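Local atomic coordinates of packaging protein UL32 (Human herpesvirus 8 type M, PDB entry 6XF9), a protein that probably takes part in localizing new capsids to nuclear replication compartments and so in cleaving and packaging viral DNA, and forms a zinc-binding pentameric ring. Residues 39-48 / 153-164; 14-25 / 263-271. All coordinates share one frame; numbering follows the deposited sequence.

Interaction 1. Residues 39-48 / 153-164; sequences MTQIHQSLQP and FLKSEFIRGMLT
Arg160 and His43 meet because each carries its CG anti to the backbone N (chi1 -174° for His43), which swings both chains into the seam between two nearly antiparallel helices, 37-45 and 145-164. The axes of 39-45 and 153-164 approach to 10.1 Å at 160°, an antiparallel helix pair in the largely helical body of the subunit. The aliphatic part of Arg160 lies over one face of the imidazole, a CH-pi contact with CD 3.7 Å from the centroid of the His43 ring, while Thr164 brings its CG2 methyl to the ring edge. Arginine suits this place because its methylenes cover the ring and its guanidinium continues beyond it. A bend at chi3 turns that group toward Leu46, the first residue to leave helical geometry. NH1 of Arg160 donates to O of Leu46 at 3.1 Å, nearly in the guanidinium plane, with an N-H...O angle of 155°. Arg160 NH2 also bonds Glu157 OE1 at 2.9 Å, on the syn side of the carboxylate but tilted from both planes. Apolar groups fill the rest: Leu163 sends CD1 to the Met39 CE methyl and CD2 to Ile42 CG2, while the Leu46 and Ile159 side chains cross at about a right angle, Leu46 CD2 3.9 Å from Ile159 CG2. Leu46 also packs on Ile125 and Leu129 of helix 124-133. Ser156 is small enough for the close backbone approach; its OG is hydrogen-bonded to the backbone O of Gln152. Near Lys328 and Leu465 of a neighbouring subunit, the Pro48 ring crosses the Phe153 side chain obliquely, with Pro48 CG 3.4 Å from Phe153 CD1.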
loop_
_atom_site.group_PDB
_atom_site.type_symbol
_atom_site.label_atom_id
_atom_site.label_comp_id
_atom_site.label_asym_id
_atom_site.label_seq_id
_atom_site.Cartn_x
_atom_site.Cartn_y
_atom_site.Cartn_z
ATOM N N MET D 39 -33.085 27.114 1.560
ATOM C CA MET D 39 -31.952 26.203 1.443
ATOM C C MET D 39 -30.653 26.941 1.128
ATOM O O MET D 39 -29.575 26.515 1.567
ATOM C CB MET D 39 -32.229 25.158 0.368
ATOM C CG MET D 39 -33.481 24.340 0.618
ATOM S SD MET D 39 -33.350 23.376 2.134
ATOM C CE MET D 39 -32.154 22.142 1.602
ATOM N N THR D 40 -30.726 28.042 0.370
ATOM C CA THR D 40 -29.508 28.766 0.016
ATOM C C THR D 40 -28.887 29.413 1.245
ATOM O O THR D 40 -27.658 29.504 1.360
ATOM C CB THR D 40 -29.800 29.825 -1.050
ATOM O OG1 THR D 40 -30.443 29.225 -2.188
ATOM C CG2 THR D 40 -28.493 30.448 -1.517
ATOM N N GLN D 41 -29.731 29.897 2.160
ATOM C CA GLN D 41 -29.235 30.550 3.369
ATOM C C GLN D 41 -28.689 29.543 4.370
ATOM O O GLN D 41 -27.627 29.770 4.962
ATOM C CB GLN D 41 -30.348 31.385 4.010
ATOM C CG GLN D 41 -29.850 32.408 5.008
ATOM C CD GLN D 41 -30.967 33.013 5.850
ATOM O OE1 GLN D 41 -31.905 33.610 5.317
ATOM N NE2 GLN D 41 -30.872 32.859 7.172
ATOM N N ILE D 42 -29.400 28.432 4.592
ATOM C CA ILE D 42 -28.886 27.405 5.492
ATOM C C ILE D 42 -27.541 26.906 4.983
ATOM O O ILE D 42 -26.581 26.758 5.742
ATOM C CB ILE D 42 -29.900 26.259 5.633
ATOM C CG1 ILE D 42 -31.150 26.742 6.360
ATOM C CG2 ILE D 42 -29.281 25.085 6.377
ATOM C CD1 ILE D 42 -32.233 25.699 6.439
ATOM N N HIS D 43 -27.458 26.634 3.681
ATOM C CA HIS D 43 -26.191 26.204 3.105
ATOM C C HIS D 43 -25.118 27.272 3.297
ATOM O O HIS D 43 -23.926 26.953 3.427
ATOM C CB HIS D 43 -26.372 25.876 1.622
ATOM C CG HIS D 43 -25.151 25.297 0.987
ATOM N ND1 HIS D 43 -25.041 23.953 0.694
ATOM C CD2 HIS D 43 -23.977 25.865 0.616
ATOM C CE1 HIS D 43 -23.851 23.716 0.167
ATOM N NE2 HIS D 43 -23.185 24.859 0.110
ATOM N N GLN D 44 -25.525 28.545 3.301
ATOM C CA GLN D 44 -24.594 29.638 3.560
ATOM C C GLN D 44 -24.154 29.681 5.012
ATOM O O GLN D 44 -23.011 30.050 5.304
ATOM C CB GLN D 44 -25.215 30.968 3.154
ATOM C CG GLN D 44 -24.220 32.109 3.152
ATOM C CD GLN D 44 -24.869 33.429 2.792
ATOM O OE1 GLN D 44 -26.029 33.702 3.157
ATOM N NE2 GLN D 44 -24.119 34.270 2.069
ATOM N N SER D 45 -25.045 29.338 5.941
ATOM C CA SER D 45 -24.653 29.327 7.345
ATOM C C SER D 45 -23.615 28.254 7.637
ATOM O O SER D 45 -22.820 28.412 8.572
ATOM C CB SER D 45 -25.873 29.117 8.237
ATOM O OG SER D 45 -26.809 30.180 8.084
ATOM N N LEU D 46 -23.585 27.175 6.843
ATOM C CA LEU D 46 -22.664 26.059 7.037
ATOM C C LEU D 46 -21.375 26.223 6.248
ATOM O O LEU D 46 -20.670 25.237 6.006
ATOM C CB LEU D 46 -23.359 24.745 6.683
ATOM C CG LEU D 46 -24.476 24.484 7.697
ATOM C CD1 LEU D 46 -25.531 23.551 7.157
ATOM C CD2 LEU D 46 -23.885 23.906 8.963
ATOM N N GLN D 47 -21.051 27.441 5.844
ATOM C CA GLN D 47 -19.701 27.462 5.304
ATOM C C GLN D 47 -18.707 27.999 6.332
ATOM O O GLN D 47 -19.045 28.889 7.129
ATOM C CB GLN D 47 -19.645 28.282 4.018
ATOM C CG GLN D 47 -20.281 27.507 2.863
ATOM C CD GLN D 47 -20.685 28.363 1.683
ATOM O OE1 GLN D 47 -20.672 29.604 1.747
ATOM N NE2 GLN D 47 -21.023 27.697 0.572
ATOM N N PRO D 48 -17.516 27.397 6.388
ATOM C CA PRO D 48 -16.626 27.608 7.544
ATOM C C PRO D 48 -16.194 29.056 7.781
ATOM O O PRO D 48 -15.773 29.388 8.903
ATOM C CB PRO D 48 -15.434 26.701 7.223
ATOM C CG PRO D 48 -16.055 25.584 6.436
ATOM C CD PRO D 48 -17.117 26.229 5.592
ATOM N N PHE D 153 -14.415 23.439 11.478
ATOM C CA PHE D 153 -14.365 23.219 10.037
ATOM C C PHE D 153 -14.950 21.854 9.673
ATOM O O PHE D 153 -15.892 21.754 8.879
ATOM C CB PHE D 153 -12.912 23.344 9.570
ATOM C CG PHE D 153 -12.724 23.151 8.092
ATOM C CD1 PHE D 153 -13.005 24.187 7.202
ATOM C CD2 PHE D 153 -12.254 21.937 7.590
ATOM C CE1 PHE D 153 -12.838 24.018 5.843
ATOM C CE2 PHE D 153 -12.075 21.759 6.243
ATOM C CZ PHE D 153 -12.365 22.801 5.361
ATOM N N LEU D 154 -14.399 20.786 10.269
ATOM C CA LEU D 154 -14.882 19.430 10.012
ATOM C C LEU D 154 -16.370 19.289 10.325
ATOM O O LEU D 154 -17.114 18.630 9.587
ATOM C CB LEU D 154 -14.072 18.432 10.837
ATOM C CG LEU D 154 -12.611 18.272 10.424
ATOM C CD1 LEU D 154 -11.896 17.322 11.318
ATOM C CD2 LEU D 154 -12.588 17.724 9.028
ATOM N N LYS D 155 -16.827 19.863 11.436
ATOM C CA LYS D 155 -18.241 19.749 11.766
ATOM C C LYS D 155 -19.093 20.398 10.696
ATOM O O LYS D 155 -20.004 19.764 10.158
ATOM C CB LYS D 155 -18.509 20.348 13.145
ATOM C CG LYS D 155 -18.269 19.356 14.264
ATOM C CD LYS D 155 -18.549 19.929 15.607
ATOM C CE LYS D 155 -17.323 20.602 16.149
ATOM N NZ LYS D 155 -17.615 21.227 17.472
ATOM N N SER D 156 -18.782 21.645 10.333
ATOM C CA SER D 156 -19.554 22.344 9.306
ATOM C C SER D 156 -19.626 21.537 8.014
ATOM O O SER D 156 -20.703 21.378 7.422
ATOM C CB SER D 156 -18.914 23.707 9.010
ATOM O OG SER D 156 -18.904 24.560 10.133
ATOM N N GLU D 157 -18.481 21.008 7.561
ATOM C CA GLU D 157 -18.449 20.284 6.290
ATOM C C GLU D 157 -19.390 19.091 6.321
ATOM O O GLU D 157 -20.237 18.930 5.432
ATOM C CB GLU D 157 -17.026 19.836 5.961
ATOM C CG GLU D 157 -16.108 21.006 5.704
ATOM C CD GLU D 157 -16.513 21.777 4.449
ATOM O OE1 GLU D 157 -16.430 21.181 3.338
ATOM O OE2 GLU D 157 -16.924 22.963 4.580
ATOM N N PHE D 158 -19.280 18.250 7.353
ATOM C CA PHE D 158 -20.121 17.059 7.350
ATOM C C PHE D 158 -21.577 17.366 7.669
ATOM O O PHE D 158 -22.451 16.586 7.303
ATOM C CB PHE D 158 -19.580 16.016 8.300
ATOM C CG PHE D 158 -18.453 15.240 7.730
ATOM C CD1 PHE D 158 -17.225 15.840 7.532
ATOM C CD2 PHE D 158 -18.630 13.906 7.358
ATOM C CE1 PHE D 158 -16.156 15.109 6.995
ATOM C CE2 PHE D 158 -17.582 13.168 6.823
ATOM C CZ PHE D 158 -16.339 13.772 6.641
ATOM N N ILE D 159 -21.879 18.430 8.405
ATOM C CA ILE D 159 -23.287 18.785 8.516
ATOM C C ILE D 159 -23.796 19.295 7.181
ATOM O O ILE D 159 -24.911 18.964 6.764
ATOM C CB ILE D 159 -23.537 19.782 9.655
ATOM C CG1 ILE D 159 -23.289 19.072 10.980
ATOM C CG2 ILE D 159 -24.973 20.267 9.600
ATOM C CD1 ILE D 159 -23.150 19.977 12.123
ATOM N N ARG D 160 -22.986 20.106 6.485
ATOM C CA ARG D 160 -23.374 20.580 5.157
ATOM C C ARG D 160 -23.582 19.410 4.190
ATOM O O ARG D 160 -24.449 19.477 3.312
ATOM C CB ARG D 160 -22.320 21.549 4.614
ATOM C CG ARG D 160 -22.895 22.480 3.565
ATOM C CD ARG D 160 -21.928 23.580 3.105
ATOM N NE ARG D 160 -20.815 23.037 2.337
ATOM C CZ ARG D 160 -19.556 23.009 2.752
ATOM N NH1 ARG D 160 -19.228 23.521 3.934
ATOM N NH2 ARG D 160 -18.617 22.474 1.974
ATOM N N GLY D 161 -22.793 18.341 4.325
ATOM C CA GLY D 161 -23.044 17.137 3.544
ATOM C C GLY D 161 -24.429 16.561 3.783
ATOM O O GLY D 161 -25.123 16.168 2.848
ATOM N N MET D 162 -24.849 16.484 5.048
ATOM C CA MET D 162 -26.187 15.973 5.351
ATOM C C MET D 162 -27.286 16.829 4.733
ATOM O O MET D 162 -28.379 16.325 4.444
ATOM C CB MET D 162 -26.379 15.890 6.858
ATOM C CG MET D 162 -25.535 14.836 7.489
ATOM S SD MET D 162 -25.999 14.614 9.208
ATOM C CE MET D 162 -24.953 15.846 10.001
ATOM N N LEU D 163 -27.030 18.122 4.549
ATOM C CA LEU D 163 -28.019 18.988 3.916
ATOM C C LEU D 163 -28.095 18.731 2.410
ATOM O O LEU D 163 -29.186 18.556 1.854
ATOM C CB LEU D 163 -27.680 20.452 4.210
ATOM C CG LEU D 163 -28.656 21.428 3.577
ATOM C CD1 LEU D 163 -30.005 21.340 4.278
ATOM C CD2 LEU D 163 -28.113 22.852 3.598
ATOM N N THR D 164 -26.942 18.675 1.729
ATOM C CA THR D 164 -26.933 18.617 0.270
ATOM C C THR D 164 -26.954 17.190 -0.262
ATOM O O THR D 164 -27.353 16.985 -1.421
ATOM C CB THR D 164 -25.711 19.358 -0.306
ATOM O OG1 THR D 164 -24.494 18.704 0.090
ATOM C CG2 THR D 164 -25.699 20.819 0.160
#

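Interaction 2. Residues 14-25 / 263-271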
loop_
_atom_site.group_PDB
_atom_site.type_symbol
_atom_site.label_atom_id
_atom_site.label_comp_id
_atom_site.label_asym_id
_atom_site.label_seq_id
_atom_site.Cartn_x
_atom_site.Cartn_y
_atom_site.Cartn_z
ATOM N N ARG D 14 -45.674 32.084 20.151
ATOM C CA ARG D 14 -46.158 31.247 19.059
ATOM C C ARG D 14 -46.075 31.979 17.736
ATOM O O ARG D 14 -45.751 31.378 16.714
ATOM C CB ARG D 14 -47.599 30.803 19.341
ATOM C CG ARG D 14 -48.246 29.940 18.268
ATOM C CD ARG D 14 -49.578 29.333 18.758
ATOM N NE ARG D 14 -50.579 29.329 17.696
ATOM C CZ ARG D 14 -51.658 28.549 17.626
ATOM N NH1 ARG D 14 -51.938 27.641 18.561
ATOM N NH2 ARG D 14 -52.461 28.675 16.582
ATOM N N ASP D 15 -46.221 33.299 17.756
ATOM C CA ASP D 15 -46.180 34.071 16.522
ATOM C C ASP D 15 -44.796 34.007 15.887
ATOM O O ASP D 15 -44.663 33.627 14.722
ATOM C CB ASP D 15 -46.598 35.520 16.791
ATOM N N GLU D 16 -43.749 34.401 16.621
ATOM C CA GLU D 16 -42.414 34.318 16.030
ATOM C C GLU D 16 -41.999 32.863 15.794
ATOM O O GLU D 16 -41.458 32.533 14.731
ATOM C CB GLU D 16 -41.392 35.063 16.892
ATOM N N LEU D 17 -42.303 31.964 16.738
ATOM C CA LEU D 17 -41.883 30.568 16.601
ATOM C C LEU D 17 -42.561 29.851 15.433
ATOM O O LEU D 17 -41.947 28.964 14.821
ATOM C CB LEU D 17 -42.137 29.819 17.897
ATOM C CG LEU D 17 -41.264 30.296 19.054
ATOM C CD1 LEU D 17 -41.535 29.382 20.231
ATOM C CD2 LEU D 17 -39.808 30.280 18.654
ATOM N N GLN D 18 -43.811 30.201 15.097
ATOM C CA GLN D 18 -44.408 29.637 13.888
ATOM C C GLN D 18 -43.608 30.028 12.663
ATOM O O GLN D 18 -43.467 29.241 11.720
ATOM C CB GLN D 18 -45.843 30.118 13.696
ATOM C CG GLN D 18 -46.928 29.502 14.519
ATOM C CD GLN D 18 -48.225 30.245 14.329
ATOM O OE1 GLN D 18 -48.250 31.288 13.674
ATOM N NE2 GLN D 18 -49.326 29.699 14.866
ATOM N N LYS D 19 -43.087 31.254 12.651
ATOM C CA LYS D 19 -42.319 31.701 11.497
ATOM C C LYS D 19 -41.014 30.922 11.387
ATOM O O LYS D 19 -40.508 30.721 10.281
ATOM C CB LYS D 19 -42.065 33.207 11.572
ATOM C CG LYS D 19 -43.371 34.051 11.658
ATOM C CD LYS D 19 -44.329 33.737 10.488
ATOM C CE LYS D 19 -43.954 34.353 9.137
ATOM N NZ LYS D 19 -45.044 34.160 8.107
ATOM N N LEU D 20 -40.450 30.499 12.529
ATOM C CA LEU D 20 -39.272 29.625 12.527
ATOM C C LEU D 20 -39.618 28.213 12.046
ATOM O O LEU D 20 -38.874 27.625 11.251
ATOM C CB LEU D 20 -38.642 29.561 13.923
ATOM C CG LEU D 20 -37.465 28.610 14.105
ATOM C CD1 LEU D 20 -36.334 29.031 13.207
ATOM C CD2 LEU D 20 -37.011 28.574 15.538
ATOM N N LEU D 21 -40.716 27.627 12.548
ATOM C CA LEU D 21 -41.091 26.285 12.102
ATOM C C LEU D 21 -41.392 26.251 10.605
ATOM O O LEU D 21 -40.997 25.310 9.908
ATOM C CB LEU D 21 -42.298 25.775 12.885
ATOM C CG LEU D 21 -42.162 25.396 14.352
ATOM C CD1 LEU D 21 -43.542 25.110 14.944
ATOM C CD2 LEU D 21 -41.276 24.183 14.480
ATOM N N ALA D 22 -42.087 27.267 10.085
ATOM C CA ALA D 22 -42.391 27.274 8.660
ATOM C C ALA D 22 -41.117 27.328 7.838
ATOM O O ALA D 22 -40.996 26.633 6.822
ATOM C CB ALA D 22 -43.307 28.443 8.318
ATOM N N ALA D 23 -40.156 28.160 8.246
ATOM C CA ALA D 23 -38.861 28.243 7.565
ATOM C C ALA D 23 -37.960 27.030 7.823
ATOM O O ALA D 23 -36.821 27.017 7.336
ATOM C CB ALA D 23 -38.135 29.523 7.990
ATOM N N SER D 24 -38.419 26.032 8.585
ATOM C CA SER D 24 -37.614 24.873 8.949
ATOM C C SER D 24 -38.117 23.571 8.327
ATOM O O SER D 24 -37.662 22.486 8.713
ATOM C CB SER D 24 -37.560 24.754 10.470
ATOM O OG SER D 24 -36.880 25.877 11.005
ATOM N N LEU D 25 -39.021 23.651 7.361
ATOM C CA LEU D 25 -39.448 22.495 6.597
ATOM C C LEU D 25 -38.657 22.469 5.294
ATOM O O LEU D 25 -38.159 23.495 4.827
ATOM C CB LEU D 25 -40.941 22.565 6.289
ATOM C CG LEU D 25 -41.918 22.557 7.462
ATOM C CD1 LEU D 25 -43.299 23.077 7.006
ATOM C CD2 LEU D 25 -42.037 21.217 8.116
ATOM N N PRO D 263 -54.159 23.581 17.035
ATOM C CA PRO D 263 -52.923 23.224 16.323
ATOM C C PRO D 263 -51.865 24.322 16.392
ATOM O O PRO D 263 -52.054 25.374 15.763
ATOM C CB PRO D 263 -53.383 23.027 14.876
ATOM C CG PRO D 263 -54.575 23.920 14.745
ATOM C CD PRO D 263 -55.181 24.131 16.127
ATOM N N PHE D 264 -50.781 24.080 17.145
ATOM C CA PHE D 264 -49.759 25.106 17.357
ATOM C C PHE D 264 -49.256 25.628 16.031
ATOM O O PHE D 264 -49.006 26.829 15.879
ATOM C CB PHE D 264 -48.589 24.534 18.170
ATOM C CG PHE D 264 -47.489 25.529 18.491
ATOM C CD1 PHE D 264 -46.520 25.856 17.554
ATOM C CD2 PHE D 264 -47.389 26.094 19.745
ATOM C CE1 PHE D 264 -45.500 26.772 17.854
ATOM C CE2 PHE D 264 -46.367 27.003 20.051
ATOM C CZ PHE D 264 -45.431 27.339 19.104
ATOM N N PHE D 265 -49.115 24.739 15.053
ATOM C CA PHE D 265 -48.422 25.079 13.827
ATOM C C PHE D 265 -49.144 24.526 12.611
ATOM O O PHE D 265 -49.469 23.334 12.568
ATOM C CB PHE D 265 -47.003 24.508 13.927
ATOM C CG PHE D 265 -46.226 24.546 12.661
ATOM C CD1 PHE D 265 -45.961 25.752 12.035
ATOM C CD2 PHE D 265 -45.705 23.378 12.129
ATOM C CE1 PHE D 265 -45.214 25.793 10.876
ATOM C CE2 PHE D 265 -44.954 23.408 10.972
ATOM C CZ PHE D 265 -44.705 24.621 10.340
ATOM N N SER D 266 -49.349 25.393 11.615
ATOM C CA SER D 266 -49.941 25.029 10.331
ATOM C C SER D 266 -48.890 25.213 9.239
ATOM O O SER D 266 -48.444 26.353 9.002
ATOM C CB SER D 266 -51.180 25.878 10.028
ATOM O OG SER D 266 -50.847 27.254 9.973
ATOM N N PRO D 267 -48.488 24.158 8.531
ATOM C CA PRO D 267 -47.406 24.290 7.536
ATOM C C PRO D 267 -47.913 24.882 6.235
ATOM O O PRO D 267 -49.039 24.595 5.796
ATOM C CB PRO D 267 -46.929 22.843 7.326
ATOM C CG PRO D 267 -48.106 22.003 7.679
ATOM C CD PRO D 267 -48.869 22.752 8.761
ATOM N N PRO D 268 -47.073 25.647 5.550
ATOM C CA PRO D 268 -47.441 26.157 4.226
ATOM C C PRO D 268 -47.546 25.045 3.188
ATOM O O PRO D 268 -47.043 23.929 3.351
ATOM C CB PRO D 268 -46.297 27.117 3.878
ATOM C CG PRO D 268 -45.146 26.695 4.753
ATOM C CD PRO D 268 -45.754 26.127 6.003
ATOM N N LEU D 269 -48.221 25.374 2.094
ATOM C CA LEU D 269 -48.152 24.519 0.926
ATOM C C LEU D 269 -46.835 24.789 0.203
ATOM O O LEU D 269 -46.160 25.798 0.446
ATOM C CB LEU D 269 -49.324 24.794 -0.012
ATOM C CG LEU D 269 -50.688 25.113 0.595
ATOM C CD1 LEU D 269 -51.566 25.665 -0.497
ATOM C CD2 LEU D 269 -51.320 23.878 1.236
ATOM N N GLN D 270 -46.489 23.893 -0.722
ATOM C CA GLN D 270 -45.163 23.842 -1.337
ATOM C C GLN D 270 -44.064 23.497 -0.324
ATOM O O GLN D 270 -42.879 23.779 -0.563
ATOM C CB GLN D 270 -44.830 25.158 -2.059
ATOM N N ALA D 271 -44.425 22.878 0.807
ATOM C CA ALA D 271 -43.459 22.393 1.782
ATOM C C ALA D 271 -43.629 20.895 2.005
ATOM O O ALA D 271 -44.744 20.361 1.958
ATOM C CB ALA D 271 -43.595 23.125 3.126
#
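Two neighbouring phenylalanine rings receive helix 14-22 in different ways. The Phe265 ring has Leu21 CB on one face, 3.6 Å from its centroid, and the backbone N of Pro267 over the centre of the opposite face; the CD1 methyl of Leu25 sits at its edge. The Phe264 ring carries the Arg14 CG methylene on a face, 4.0 Å from the centroid, while Leu17 CB and Phe265 CB lie at its edge. This is a helix packed against an irregular loop, 263-271, whose consecutive aromatic residues and prolines supply flat and rigid surfaces without regular secondary structure.

Both phenylalanines place CG anti to the backbone N (chi1 -178° and 169°), yet their rings occupy different places along the helix: Phe264 lies by Arg14 and Leu17, Phe265 by Leu21 and Ala22. The short side chain of Ala22 lets the Phe265 ring come close to the helix backbone. Leu21 serves both rings, its CD1 reaching Phe264 CE1 at 3.9 Å. Beyond the helix, Leu25 CD1 is shared by Pro267 CB, at 3.7 Å, and Ala271 CB. Ile231 of helix 225-235 also touches Leu21 and Phe264, adding a third element to this apolar layer.

The extended Gln18 side chain donates NE2 to O of Phe264 at 3.1 Å, with an N-H...O angle of 162° and the acceptor almost in the amide plane. The same oxygen lies over a face of the Arg14 guanidinium, a placement unsuited to a hydrogen bond. Directional polar bonding across this contact therefore rests on a neutral amide, while arginine contributes mainly through its methylenes and perhaps general electrostatic attraction.

In the fold
Both contacts are partly buried, but they join different kinds of element. Interaction 1 pairs two helices and the turn after the first within the zinc-bearing body, the side chain of Ser156 about 11 Å from a zinc ion, and reaches a neighbouring subunit of the pentamer at its Pro48 end. Interaction 2 sets an N-terminal helix against an irregular loop, away from the annotated metal sites and from other chains of the assembly. The centres of interactions 1 and 2 are 22 Å apart; Leu279 links their surroundings, touching Ile42 and hydrogen-bonding Ser24 through the backbone. Each has one cross-segment hydrogen bond to a main-chain carbonyl, from a salt-bridged arginine in interaction 1 and a neutral glutamine in interaction 2, where phenylalanine faces dominate.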